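Local structure of colicin-D (Escherichia coli, 5ZNM) at residues L59-T64 with G162-D167; L97-L102 with I158-Q163; K346-P351 with V357-N362; N352-V357 with I371-D376. The protein is a bacterial toxin that inhibits protein synthesis in closely related bacteria, and is represented here by its central domain and its C-terminal tRNase domain. All coordinates share one frame; numbering follows the deposited sequence.

Interaction 1: residues L59-T64 with G162-D167; sequences LAMTGT and GQLALD
Met61 O accepts the backbone hydrogen bond of Thr64 N (3.1 Å), closing the turn that ends strand 56-61, while the side chain of the same methionine leans on Leu164. Between Met61 and Thr64, the residues Thr62 and Gly63 have the angles of a type II beta turn; the positive phi of 81° at Gly63 is one that glycine accepts readily. No hydrogen bond joins 59-64 to 162-167, and what passes between them is apolar. Leu164 CD2 is the focus. Leu59 meets it tip to tip, with CD1 at 3.9 Å and CD2 at 4.1 Å from that methyl. Both leucines hold CG anti to the backbone N (chi1 174° in Leu59, -177° in Leu164), which extends each branched end toward the other. Met61, two residues along from Leu59 and therefore on the same face of its strand, brings CG to 4.2 Å from Leu164 CD2, so one methyl rests against two neighbouring side chains. Unbranched methionine can bend at the end of the strand, where it also touches His235. Phe128 extends the apolar layer by touching both Leu59 and Leu166, and Ala126 and Leu157 touch Leu164. Backbone CA atoms of Met61 and Leu164 lie 10.0 Å apart, a spacing filled by side chains rather than by backbone bonds. Such a join is typical of two beta sheets packed face to face, here the sheet holding strand 56-61 and the one holding strand 163-170.

Interaction 2: residues L97-L102 with I158-Q163; sequences LMRISL and INSNGQ
Arg99 and Ser101 carry the contact of strand 96-103 with the beta hairpin 153-160/163-170, whose type I' turn runs from Ser160 to Gln163. Asn161 and Gly162 both take positive phi there, which asparagine and glycine tolerate well. The first segment begins with a classic beta bulge, Leu97 and Met98 together facing Leu168. At Arg99 the side chain crosses over the intervening strand 163-170 to reach Ile158. Its chain is bent at chi3 (-45°), and the guanidinium presents one face to Ile158 CD1, which sits over the group's centre, 3.4 Å from CZ. The two side chains cross at about a right angle. Ser160 OG lies at the guanidinium edge, near its plane but 3.5 Å from NH1. The charge is met chiefly by Asp167, whose OD1 forms a salt bridge with NE, leaving the flat face for the isoleucine methyl. Two residues on, Ser101 points the same way, and its small hydroxyl fits where Gln163, bent at chi2 (-108°), brings its amide. Ser101 OG donates to Gln163 OE1 at 2.6 Å and also receives Gly103 N; the hydroxyl stands above the glutamine's carbonyl plane, 50° out of it.

Interaction 3: residues K346-P351 with V357-N362; sequences KVYFNP and VIIKSN
Lys346 and Ile359 exchange two backbone hydrogen bonds across the antiparallel hairpin 346-349/355-359, each 2.9 Å from N to O, with the one from Ile359 N to Lys346 O almost straight at 177°. Two residues along, Tyr348 N gives to Val357 O (2.9 Å), and Val357 N returns the bond to Tyr348 O at 3.0 Å. Tyr348 O is gripped a second time by His327 NE2, and Val357 O receives a further, softer contact from Val347 CA, 3.6 Å away. Val347 and Ile358 form the non-hydrogen-bonded pair between these rungs; their backbones bond outward, to Lys336 and to the strand 365-370, as expected of inner strands. Beta-branched valine and isoleucine suit such extended backbone. On the face of Tyr348, the ring turns its edge to Ile359, crossing it at about a right angle, and CE2 meets CG1 at 3.6 Å. The same face carries Val357 and meets helix 314-329 through Leu328, Ile324 and His327. On the other, Val347 touches Tyr381. Lys346, at the exposed end, sends NZ to only a long, weak ion pair with Glu335. The chemistry implies that main-chain hydrogen bonding sets the pairing, while apolar side chains bind both faces of the sheet to the helices of the tRNase domain.

Interaction 4: residues N352-V357 with I371-D376; sequences NTMNVV and INPDAD
Val356 and Ile371 form the apolar centre, their side chains crossing at about a right angle with CG1 of the valine 3.6 Å from CG1 of the isoleucine. Ile371 CD1 adds a second touch at 3.8 Å from Val356 CG1. Beta-branched, wholly apolar side chains like these suit a buried site beside extended backbone. Next to them, Met354 folds back through bends at chi2 (-76°) and chi3 (-68°), which carry its CE methyl across the ring of Pro373, 3.9 Å from CB, and to 4.3 Å from Ile371 CG2. A flexible thioether can follow the rigid proline at this more open margin. The polar link comes next: Ile371 N donates to Met354 O at 2.8 Å, nearly straight at the hydrogen (167°). Further out the loops stiffen themselves. Thr353 OG1 accepts Asn355 N in an ST turn, and Asn372 OD1 takes Asp374 N in an Asx turn, inside the type I turn that leads to the N-cap residue Ala375. Lys370 NZ bonds to both Thr353 O and Asn355 OD1. The contact thus ties the start of strand 355-359 to the loop between strand 365-370 and helix 376-384; Tyr381 of that helix touches Val356 and Ile371, Leu382 touches Met354 and Pro373, and Val347 and Phe349 of strand 346-349 also touch Val356.

How the interactions relate
The four contacts fall into two pairs. Interactions 1 and 2 share Gly162 and Gln163, and their centres are 9 Å apart: strand 163-170 packs against another sheet in the first, and in the second lies between Arg99 and Ile158, while its own Gln163 meets Ser101. Asp167 OD1 joins them by a salt bridge to Arg99 NE at 2.6 Å, and Ala165 CB packs on Ile100 O. Interactions 3 and 4 lie about 13 Å apart between centres, share Val357 and strand 355-359, and meet where Asn350 N probably bonds Asn355 O at 3.0 Å. Between the pairs, centres are 24 to 35 Å apart; the nearest atoms of interaction 3 come within about 6 Å of interactions 1 and 2 without touching.

Interaction 1: residues L59-T64 with G162-D167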
loop_
_atom_site.group_PDB
_atom_site.type_symbol
_atom_site.label_atom_id
_atom_site.label_comp_id
_atom_site.label_asym_id
_atom_site.label_seq_id
_atom_site.Cartn_x
_atom_site.Cartn_y
_atom_site.Cartn_z
ATOM N N LEU A 59 9.198 6.584 -1.841
ATOM C CA LEU A 59 9.979 7.359 -2.796
ATOM C C LEU A 59 9.753 8.820 -2.470
ATOM O O LEU A 59 8.617 9.297 -2.529
ATOM C CB LEU A 59 9.569 7.051 -4.237
ATOM C CG LEU A 59 10.223 7.902 -5.321
ATOM C CD1 LEU A 59 11.727 7.731 -5.306
ATOM C CD2 LEU A 59 9.666 7.538 -6.696
ATOM N N ALA A 60 10.815 9.518 -2.088
ATOM C CA ALA A 60 10.718 10.927 -1.752
ATOM C C ALA A 60 11.515 11.728 -2.765
ATOM O O ALA A 60 12.580 11.295 -3.217
ATOM C CB ALA A 60 11.221 11.204 -0.324
ATOM N N MET A 61 10.981 12.884 -3.133
ATOM C CA MET A 61 11.643 13.795 -4.056
ATOM C C MET A 61 11.523 15.203 -3.492
ATOM O O MET A 61 10.433 15.609 -3.077
ATOM C CB MET A 61 11.015 13.699 -5.449
ATOM C CG MET A 61 11.048 12.291 -6.055
ATOM S SD MET A 61 9.524 11.808 -6.931
ATOM C CE MET A 61 8.411 11.515 -5.547
ATOM N N THR A 62 12.640 15.934 -3.442
ATOM C CA THR A 62 12.594 17.309 -2.952
ATOM C C THR A 62 11.538 18.106 -3.711
ATOM O O THR A 62 11.403 17.992 -4.935
ATOM C CB THR A 62 13.962 17.984 -3.090
ATOM O OG1 THR A 62 14.409 17.882 -4.443
ATOM C CG2 THR A 62 14.989 17.322 -2.171
ATOM N N GLY A 63 10.748 18.875 -2.963
ATOM C CA GLY A 63 9.735 19.731 -3.539
ATOM C C GLY A 63 8.426 19.071 -3.925
ATOM O O GLY A 63 7.490 19.785 -4.309
ATOM N N THR A 64 8.317 17.732 -3.867
ATOM C CA THR A 64 7.058 17.086 -4.227
ATOM C C THR A 64 6.648 15.962 -3.276
ATOM O O THR A 64 5.817 15.136 -3.651
ATOM C CB THR A 64 7.088 16.501 -5.648
ATOM O OG1 THR A 64 8.016 15.412 -5.701
ATOM C CG2 THR A 64 7.481 17.556 -6.677
ATOM N N GLY A 162 14.792 11.613 -19.059
ATOM C CA GLY A 162 13.586 12.133 -18.448
ATOM C C GLY A 162 13.100 11.381 -17.227
ATOM O O GLY A 162 12.346 11.952 -16.427
ATOM N N GLN A 163 13.518 10.134 -17.038
ATOM C CA GLN A 163 12.954 9.268 -16.016
ATOM C C GLN A 163 13.804 9.250 -14.757
ATOM O O GLN A 163 15.036 9.221 -14.819
ATOM C CB GLN A 163 12.828 7.837 -16.531
ATOM C CG GLN A 163 12.366 7.733 -17.959
ATOM C CD GLN A 163 10.970 7.239 -18.060
ATOM O OE1 GLN A 163 10.313 6.964 -17.057
ATOM N NE2 GLN A 163 10.478 7.110 -19.279
ATOM N N LEU A 164 13.129 9.205 -13.618
ATOM C CA LEU A 164 13.758 8.742 -12.392
ATOM C C LEU A 164 13.831 7.222 -12.444
ATOM O O LEU A 164 12.808 6.551 -12.620
ATOM C CB LEU A 164 12.965 9.219 -11.180
ATOM C CG LEU A 164 13.564 8.865 -9.819
ATOM C CD1 LEU A 164 14.998 9.352 -9.702
ATOM C CD2 LEU A 164 12.699 9.436 -8.697
ATOM N N ALA A 165 15.036 6.676 -12.315
ATOM C CA ALA A 165 15.240 5.241 -12.428
ATOM C C ALA A 165 16.096 4.740 -11.275
ATOM O O ALA A 165 16.875 5.490 -10.679
ATOM C CB ALA A 165 15.898 4.870 -13.766
ATOM N N LEU A 166 15.949 3.449 -10.977
ATOM C CA LEU A 166 16.739 2.765 -9.964
ATOM C C LEU A 166 17.639 1.754 -10.657
ATOM O O LEU A 166 17.147 0.857 -11.353
ATOM C CB LEU A 166 15.830 2.067 -8.950
ATOM C CG LEU A 166 16.499 1.321 -7.799
ATOM C CD1 LEU A 166 17.277 2.273 -6.918
ATOM C CD2 LEU A 166 15.439 0.595 -6.999
ATOM N N ASP A 167 18.949 1.908 -10.484
ATOM C CA ASP A 167 19.907 0.937 -10.991
ATOM C C ASP A 167 20.224 -0.041 -9.876
ATOM O O ASP A 167 20.652 0.374 -8.796
ATOM C CB ASP A 167 21.192 1.609 -11.477
ATOM C CG ASP A 167 21.063 2.153 -12.874
ATOM O OD1 ASP A 167 20.002 1.927 -13.496
ATOM O OD2 ASP A 167 22.022 2.789 -13.354
#

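Interaction 2: residues L97-L102 with I158-Q163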
loop_
_atom_site.group_PDB
_atom_site.type_symbol
_atom_site.label_atom_id
_atom_site.label_comp_id
_atom_site.label_asym_id
_atom_site.label_seq_id
_atom_site.Cartn_x
_atom_site.Cartn_y
_atom_site.Cartn_z
ATOM N N LEU A 97 22.503 -5.105 -12.812
ATOM C CA LEU A 97 21.558 -6.212 -12.877
ATOM C C LEU A 97 20.230 -5.800 -13.481
ATOM O O LEU A 97 19.604 -6.596 -14.189
ATOM C CB LEU A 97 21.302 -6.773 -11.478
ATOM C CG LEU A 97 22.500 -7.437 -10.820
ATOM C CD1 LEU A 97 22.215 -7.619 -9.351
ATOM C CD2 LEU A 97 22.758 -8.768 -11.494
ATOM N N MET A 98 19.779 -4.583 -13.202
ATOM C CA MET A 98 18.431 -4.187 -13.570
ATOM C C MET A 98 18.303 -2.683 -13.423
ATOM O O MET A 98 18.844 -2.098 -12.485
ATOM C CB MET A 98 17.405 -4.901 -12.689
ATOM C CG MET A 98 15.975 -4.627 -13.040
ATOM S SD MET A 98 14.946 -5.797 -12.148
ATOM C CE MET A 98 15.323 -7.298 -13.050
ATOM N N ARG A 99 17.602 -2.070 -14.366
ATOM C CA ARG A 99 17.239 -0.665 -14.288
ATOM C C ARG A 99 15.725 -0.582 -14.299
ATOM O O ARG A 99 15.076 -1.167 -15.171
ATOM C CB ARG A 99 17.829 0.135 -15.453
ATOM C CG ARG A 99 17.310 1.568 -15.557
ATOM C CD ARG A 99 18.229 2.399 -16.410
ATOM N NE ARG A 99 19.623 2.183 -16.086
ATOM C CZ ARG A 99 20.641 2.828 -16.608
ATOM N NH1 ARG A 99 20.442 3.764 -17.503
ATOM N NH2 ARG A 99 21.888 2.540 -16.233
ATOM N N ILE A 100 15.172 0.150 -13.340
ATOM C CA ILE A 100 13.739 0.225 -13.129
ATOM C C ILE A 100 13.350 1.688 -13.204
ATOM O O ILE A 100 13.782 2.491 -12.369
ATOM C CB ILE A 100 13.333 -0.376 -11.779
ATOM C CG1 ILE A 100 13.675 -1.866 -11.735
ATOM C CG2 ILE A 100 11.858 -0.133 -11.525
ATOM C CD1 ILE A 100 13.956 -2.368 -10.337
ATOM N N SER A 101 12.549 2.046 -14.202
ATOM C CA SER A 101 11.974 3.379 -14.224
ATOM C C SER A 101 10.932 3.488 -13.128
ATOM O O SER A 101 10.177 2.548 -12.879
ATOM C CB SER A 101 11.335 3.681 -15.579
ATOM O OG SER A 101 10.654 4.923 -15.535
ATOM N N LEU A 102 10.891 4.639 -12.468
ATOM C CA LEU A 102 9.863 4.918 -11.476
ATOM C C LEU A 102 8.838 5.929 -11.962
ATOM O O LEU A 102 7.886 6.227 -11.230
ATOM C CB LEU A 102 10.514 5.417 -10.181
ATOM C CG LEU A 102 11.510 4.394 -9.651
ATOM C CD1 LEU A 102 12.358 4.959 -8.523
ATOM C CD2 LEU A 102 10.733 3.161 -9.212
ATOM N N ILE A 158 19.038 7.314 -10.434
ATOM C CA ILE A 158 19.675 8.004 -11.549
ATOM C C ILE A 158 18.610 8.736 -12.347
ATOM O O ILE A 158 17.409 8.603 -12.102
ATOM C CB ILE A 158 20.450 7.051 -12.479
ATOM C CG1 ILE A 158 19.478 6.122 -13.198
ATOM C CG2 ILE A 158 21.469 6.264 -11.713
ATOM C CD1 ILE A 158 20.136 5.258 -14.243
ATOM N N ASN A 159 19.075 9.542 -13.302
ATOM C CA ASN A 159 18.215 10.212 -14.263
ATOM C C ASN A 159 18.552 9.597 -15.608
ATOM O O ASN A 159 19.672 9.761 -16.100
ATOM C CB ASN A 159 18.455 11.721 -14.300
ATOM C CG ASN A 159 18.047 12.421 -13.027
ATOM O OD1 ASN A 159 18.338 13.603 -12.858
ATOM N ND2 ASN A 159 17.363 11.709 -12.128
ATOM N N SER A 160 17.599 8.889 -16.199
ATOM C CA SER A 160 17.809 8.274 -17.508
ATOM C C SER A 160 16.696 8.736 -18.436
ATOM O O SER A 160 15.557 8.277 -18.315
ATOM C CB SER A 160 17.849 6.755 -17.409
ATOM O OG SER A 160 18.138 6.189 -18.676
ATOM N N ASN A 161 17.043 9.659 -19.333
ATOM C CA ASN A 161 16.172 10.162 -20.395
ATOM C C ASN A 161 14.790 10.540 -19.853
ATOM O O ASN A 161 13.774 9.903 -20.138
ATOM C CB ASN A 161 16.075 9.141 -21.531
ATOM C CG ASN A 161 16.219 9.784 -22.897
ATOM O OD1 ASN A 161 17.276 10.325 -23.232
ATOM N ND2 ASN A 161 15.158 9.728 -23.694
ATOM N N GLY A 162 14.792 11.613 -19.059
ATOM C CA GLY A 162 13.586 12.133 -18.448
ATOM C C GLY A 162 13.100 11.381 -17.227
ATOM O O GLY A 162 12.346 11.952 -16.427
ATOM N N GLN A 163 13.518 10.134 -17.038
ATOM C CA GLN A 163 12.954 9.268 -16.016
ATOM C C GLN A 163 13.804 9.250 -14.757
ATOM O O GLN A 163 15.036 9.221 -14.819
ATOM C CB GLN A 163 12.828 7.837 -16.531
ATOM C CG GLN A 163 12.366 7.733 -17.959
ATOM C CD GLN A 163 10.970 7.239 -18.060
ATOM O OE1 GLN A 163 10.313 6.964 -17.057
ATOM N NE2 GLN A 163 10.478 7.110 -19.279
#

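Interaction 3: residues K346-P351 with V357-N362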
loop_
_atom_site.group_PDB
_atom_site.type_symbol
_atom_site.label_atom_id
_atom_site.label_comp_id
_atom_site.label_asym_id
_atom_site.label_seq_id
_atom_site.Cartn_x
_atom_site.Cartn_y
_atom_site.Cartn_z
ATOM N N LYS A 346 15.760 28.066 -22.603
ATOM C CA LYS A 346 16.301 29.369 -22.249
ATOM C C LYS A 346 17.814 29.292 -22.339
ATOM O O LYS A 346 18.405 28.263 -21.988
ATOM C CB LYS A 346 15.880 29.778 -20.841
ATOM C CG LYS A 346 14.381 29.946 -20.677
ATOM C CD LYS A 346 14.056 30.381 -19.259
ATOM C CE LYS A 346 12.554 30.462 -19.049
ATOM N NZ LYS A 346 11.985 31.644 -19.737
ATOM N N VAL A 347 18.443 30.372 -22.811
ATOM C CA VAL A 347 19.899 30.445 -22.942
ATOM C C VAL A 347 20.418 31.446 -21.918
ATOM O O VAL A 347 19.875 32.552 -21.795
ATOM C CB VAL A 347 20.334 30.837 -24.371
ATOM C CG1 VAL A 347 21.834 30.936 -24.449
ATOM C CG2 VAL A 347 19.815 29.820 -25.422
ATOM N N TYR A 348 21.472 31.067 -21.196
ATOM C CA TYR A 348 22.069 31.899 -20.153
ATOM C C TYR A 348 23.469 32.284 -20.598
ATOM O O TYR A 348 24.323 31.412 -20.793
ATOM C CB TYR A 348 22.079 31.180 -18.797
ATOM C CG TYR A 348 20.661 30.978 -18.327
ATOM C CD1 TYR A 348 19.956 32.014 -17.723
ATOM C CD2 TYR A 348 20.007 29.777 -18.540
ATOM C CE1 TYR A 348 18.638 31.843 -17.331
ATOM C CE2 TYR A 348 18.698 29.597 -18.145
ATOM C CZ TYR A 348 18.021 30.631 -17.546
ATOM O OH TYR A 348 16.714 30.446 -17.160
ATOM N N PHE A 349 23.681 33.578 -20.805
ATOM C CA PHE A 349 24.882 34.108 -21.443
ATOM C C PHE A 349 25.710 34.885 -20.432
ATOM O O PHE A 349 25.158 35.624 -19.608
ATOM C CB PHE A 349 24.491 35.020 -22.609
ATOM C CG PHE A 349 25.650 35.734 -23.252
ATOM C CD1 PHE A 349 26.604 35.031 -23.965
ATOM C CD2 PHE A 349 25.769 37.110 -23.156
ATOM C CE1 PHE A 349 27.667 35.706 -24.604
ATOM C CE2 PHE A 349 26.837 37.791 -23.774
ATOM C CZ PHE A 349 27.778 37.081 -24.500
ATOM N N ASN A 350 27.035 34.714 -20.486
ATOM C CA ASN A 350 27.925 35.551 -19.687
ATOM C C ASN A 350 28.718 36.465 -20.605
ATOM O O ASN A 350 29.432 35.970 -21.480
ATOM C CB ASN A 350 28.869 34.699 -18.834
ATOM C CG ASN A 350 29.696 35.540 -17.892
ATOM O OD1 ASN A 350 30.690 36.137 -18.297
ATOM N ND2 ASN A 350 29.285 35.601 -16.631
ATOM N N PRO A 351 28.642 37.792 -20.451
ATOM C CA PRO A 351 29.329 38.688 -21.390
ATOM C C PRO A 351 30.838 38.767 -21.199
ATOM O O PRO A 351 31.513 39.363 -22.043
ATOM C CB PRO A 351 28.678 40.049 -21.105
ATOM C CG PRO A 351 28.223 39.951 -19.679
ATOM C CD PRO A 351 27.808 38.523 -19.483
ATOM N N VAL A 357 24.948 28.658 -21.753
ATOM C CA VAL A 357 24.457 27.371 -21.264
ATOM C C VAL A 357 22.975 27.292 -21.618
ATOM O O VAL A 357 22.232 28.254 -21.382
ATOM C CB VAL A 357 24.669 27.199 -19.747
ATOM C CG1 VAL A 357 23.845 26.007 -19.213
ATOM C CG2 VAL A 357 26.185 27.037 -19.420
ATOM N N ILE A 358 22.560 26.168 -22.217
ATOM C CA ILE A 358 21.178 25.950 -22.647
ATOM C C ILE A 358 20.447 25.100 -21.618
ATOM O O ILE A 358 20.883 23.988 -21.301
ATOM C CB ILE A 358 21.107 25.263 -24.021
ATOM C CG1 ILE A 358 21.947 25.993 -25.069
ATOM C CG2 ILE A 358 19.596 25.099 -24.469
ATOM C CD1 ILE A 358 22.245 25.100 -26.284
ATOM N N ILE A 359 19.293 25.583 -21.170
ATOM C CA ILE A 359 18.418 24.863 -20.253
ATOM C C ILE A 359 17.108 24.583 -20.982
ATOM O O ILE A 359 16.468 25.511 -21.487
ATOM C CB ILE A 359 18.154 25.673 -18.969
ATOM C CG1 ILE A 359 19.470 26.094 -18.312
ATOM C CG2 ILE A 359 17.312 24.859 -17.985
ATOM C CD1 ILE A 359 20.296 24.930 -17.816
ATOM N N LYS A 360 16.708 23.313 -21.036
ATOM C CA LYS A 360 15.430 22.974 -21.657
ATOM C C LYS A 360 14.259 23.503 -20.826
ATOM O O LYS A 360 14.394 23.872 -19.655
ATOM C CB LYS A 360 15.284 21.468 -21.809
ATOM C CG LYS A 360 16.183 20.814 -22.841
ATOM C CD LYS A 360 16.368 19.352 -22.445
ATOM C CE LYS A 360 16.358 18.422 -23.635
ATOM N NZ LYS A 360 15.808 17.091 -23.237
ATOM N N SER A 361 13.080 23.500 -21.447
ATOM C CA SER A 361 11.902 24.019 -20.768
ATOM C C SER A 361 11.589 23.224 -19.505
ATOM O O SER A 361 11.038 23.779 -18.549
ATOM C CB SER A 361 10.709 24.013 -21.717
ATOM O OG SER A 361 10.545 22.720 -22.249
ATOM N N ASN A 362 11.948 21.939 -19.470
ATOM C CA ASN A 362 11.740 21.147 -18.263
ATOM C C ASN A 362 12.825 21.368 -17.211
ATOM O O ASN A 362 12.783 20.721 -16.162
ATOM C CB ASN A 362 11.631 19.651 -18.610
ATOM C CG ASN A 362 12.905 19.083 -19.210
ATOM O OD1 ASN A 362 13.935 19.752 -19.270
ATOM N ND2 ASN A 362 12.839 17.836 -19.655
#

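Interaction 4: residues N352-V357 with I371-D376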
loop_
_atom_site.group_PDB
_atom_site.type_symbol
_atom_site.label_atom_id
_atom_site.label_comp_id
_atom_site.label_asym_id
_atom_site.label_seq_id
_atom_site.Cartn_x
_atom_site.Cartn_y
_atom_site.Cartn_z
ATOM N N ASN A 352 31.385 38.192 -20.134
ATOM C CA ASN A 352 32.826 38.239 -19.930
ATOM C C ASN A 352 33.513 37.002 -20.487
ATOM O O ASN A 352 34.478 37.110 -21.246
ATOM C CB ASN A 352 33.145 38.379 -18.446
ATOM C CG ASN A 352 32.461 39.562 -17.819
ATOM O OD1 ASN A 352 31.836 39.447 -16.766
ATOM N ND2 ASN A 352 32.582 40.713 -18.458
ATOM N N THR A 353 33.026 35.817 -20.120
ATOM C CA THR A 353 33.570 34.603 -20.713
ATOM C C THR A 353 33.012 34.317 -22.097
ATOM O O THR A 353 33.590 33.493 -22.813
ATOM C CB THR A 353 33.274 33.395 -19.833
ATOM O OG1 THR A 353 31.863 33.178 -19.823
ATOM C CG2 THR A 353 33.782 33.616 -18.389
ATOM N N MET A 354 31.889 34.949 -22.465
ATOM C CA MET A 354 31.146 34.696 -23.702
ATOM C C MET A 354 30.547 33.300 -23.760
ATOM O O MET A 354 30.148 32.841 -24.836
ATOM C CB MET A 354 32.004 34.949 -24.948
ATOM C CG MET A 354 32.641 36.318 -24.958
ATOM S SD MET A 354 31.472 37.613 -25.371
ATOM C CE MET A 354 31.150 37.207 -27.088
ATOM N N ASN A 355 30.426 32.621 -22.620
ATOM C CA ASN A 355 29.842 31.289 -22.608
ATOM C C ASN A 355 28.320 31.363 -22.601
ATOM O O ASN A 355 27.722 32.290 -22.047
ATOM C CB ASN A 355 30.344 30.494 -21.397
ATOM C CG ASN A 355 31.769 29.992 -21.590
ATOM O OD1 ASN A 355 32.275 29.971 -22.715
ATOM N ND2 ASN A 355 32.427 29.580 -20.495
ATOM N N VAL A 356 27.697 30.380 -23.245
ATOM C CA VAL A 356 26.264 30.151 -23.125
ATOM C C VAL A 356 26.047 28.785 -22.501
ATOM O O VAL A 356 26.841 27.861 -22.704
ATOM C CB VAL A 356 25.544 30.215 -24.491
ATOM C CG1 VAL A 356 25.566 31.637 -25.032
ATOM C CG2 VAL A 356 26.227 29.259 -25.474
ATOM N N VAL A 357 24.948 28.658 -21.753
ATOM C CA VAL A 357 24.457 27.371 -21.264
ATOM C C VAL A 357 22.975 27.292 -21.618
ATOM O O VAL A 357 22.232 28.254 -21.382
ATOM C CB VAL A 357 24.669 27.199 -19.747
ATOM C CG1 VAL A 357 23.845 26.007 -19.213
ATOM C CG2 VAL A 357 26.185 27.037 -19.420
ATOM N N ILE A 371 30.748 31.409 -27.171
ATOM C CA ILE A 371 30.367 32.141 -28.376
ATOM C C ILE A 371 31.613 32.738 -29.027
ATOM O O ILE A 371 32.457 33.342 -28.348
ATOM C CB ILE A 371 29.367 33.259 -28.038
ATOM C CG1 ILE A 371 28.074 32.697 -27.449
ATOM C CG2 ILE A 371 29.097 34.129 -29.277
ATOM C CD1 ILE A 371 27.371 31.728 -28.379
ATOM N N ASN A 372 31.722 32.585 -30.352
ATOM C CA ASN A 372 32.728 33.279 -31.150
ATOM C C ASN A 372 32.079 34.518 -31.767
ATOM O O ASN A 372 31.316 34.395 -32.746
ATOM C CB ASN A 372 33.287 32.357 -32.244
ATOM C CG ASN A 372 34.341 33.049 -33.129
ATOM O OD1 ASN A 372 34.610 34.234 -32.986
ATOM N ND2 ASN A 372 34.944 32.294 -34.027
ATOM N N PRO A 373 32.349 35.721 -31.252
ATOM C CA PRO A 373 31.665 36.920 -31.758
ATOM C C PRO A 373 32.074 37.311 -33.158
ATOM O O PRO A 373 31.402 38.152 -33.763
ATOM C CB PRO A 373 32.088 38.008 -30.764
ATOM C CG PRO A 373 33.442 37.560 -30.296
ATOM C CD PRO A 373 33.329 36.050 -30.195
ATOM N N ASP A 374 33.145 36.742 -33.691
ATOM C CA ASP A 374 33.593 37.085 -35.029
ATOM C C ASP A 374 33.139 36.084 -36.078
ATOM O O ASP A 374 33.549 36.198 -37.236
ATOM C CB ASP A 374 35.114 37.211 -35.045
ATOM C CG ASP A 374 35.613 38.216 -34.033
ATOM O OD1 ASP A 374 35.116 39.360 -34.064
ATOM O OD2 ASP A 374 36.479 37.857 -33.203
ATOM N N ALA A 375 32.324 35.106 -35.698
ATOM C CA ALA A 375 31.762 34.126 -36.618
ATOM C C ALA A 375 30.295 34.444 -36.865
ATOM O O ALA A 375 29.628 35.046 -36.016
ATOM C CB ALA A 375 31.899 32.710 -36.055
ATOM N N ASP A 376 29.790 34.012 -38.027
ATOM C CA ASP A 376 28.412 34.321 -38.415
ATOM C C ASP A 376 27.411 33.924 -37.335
ATOM O O ASP A 376 26.572 34.736 -36.926
ATOM C CB ASP A 376 28.043 33.625 -39.732
ATOM C CG ASP A 376 28.659 34.305 -40.951
ATOM O OD1 ASP A 376 29.154 35.447 -40.806
ATOM O OD2 ASP A 376 28.644 33.695 -42.050
#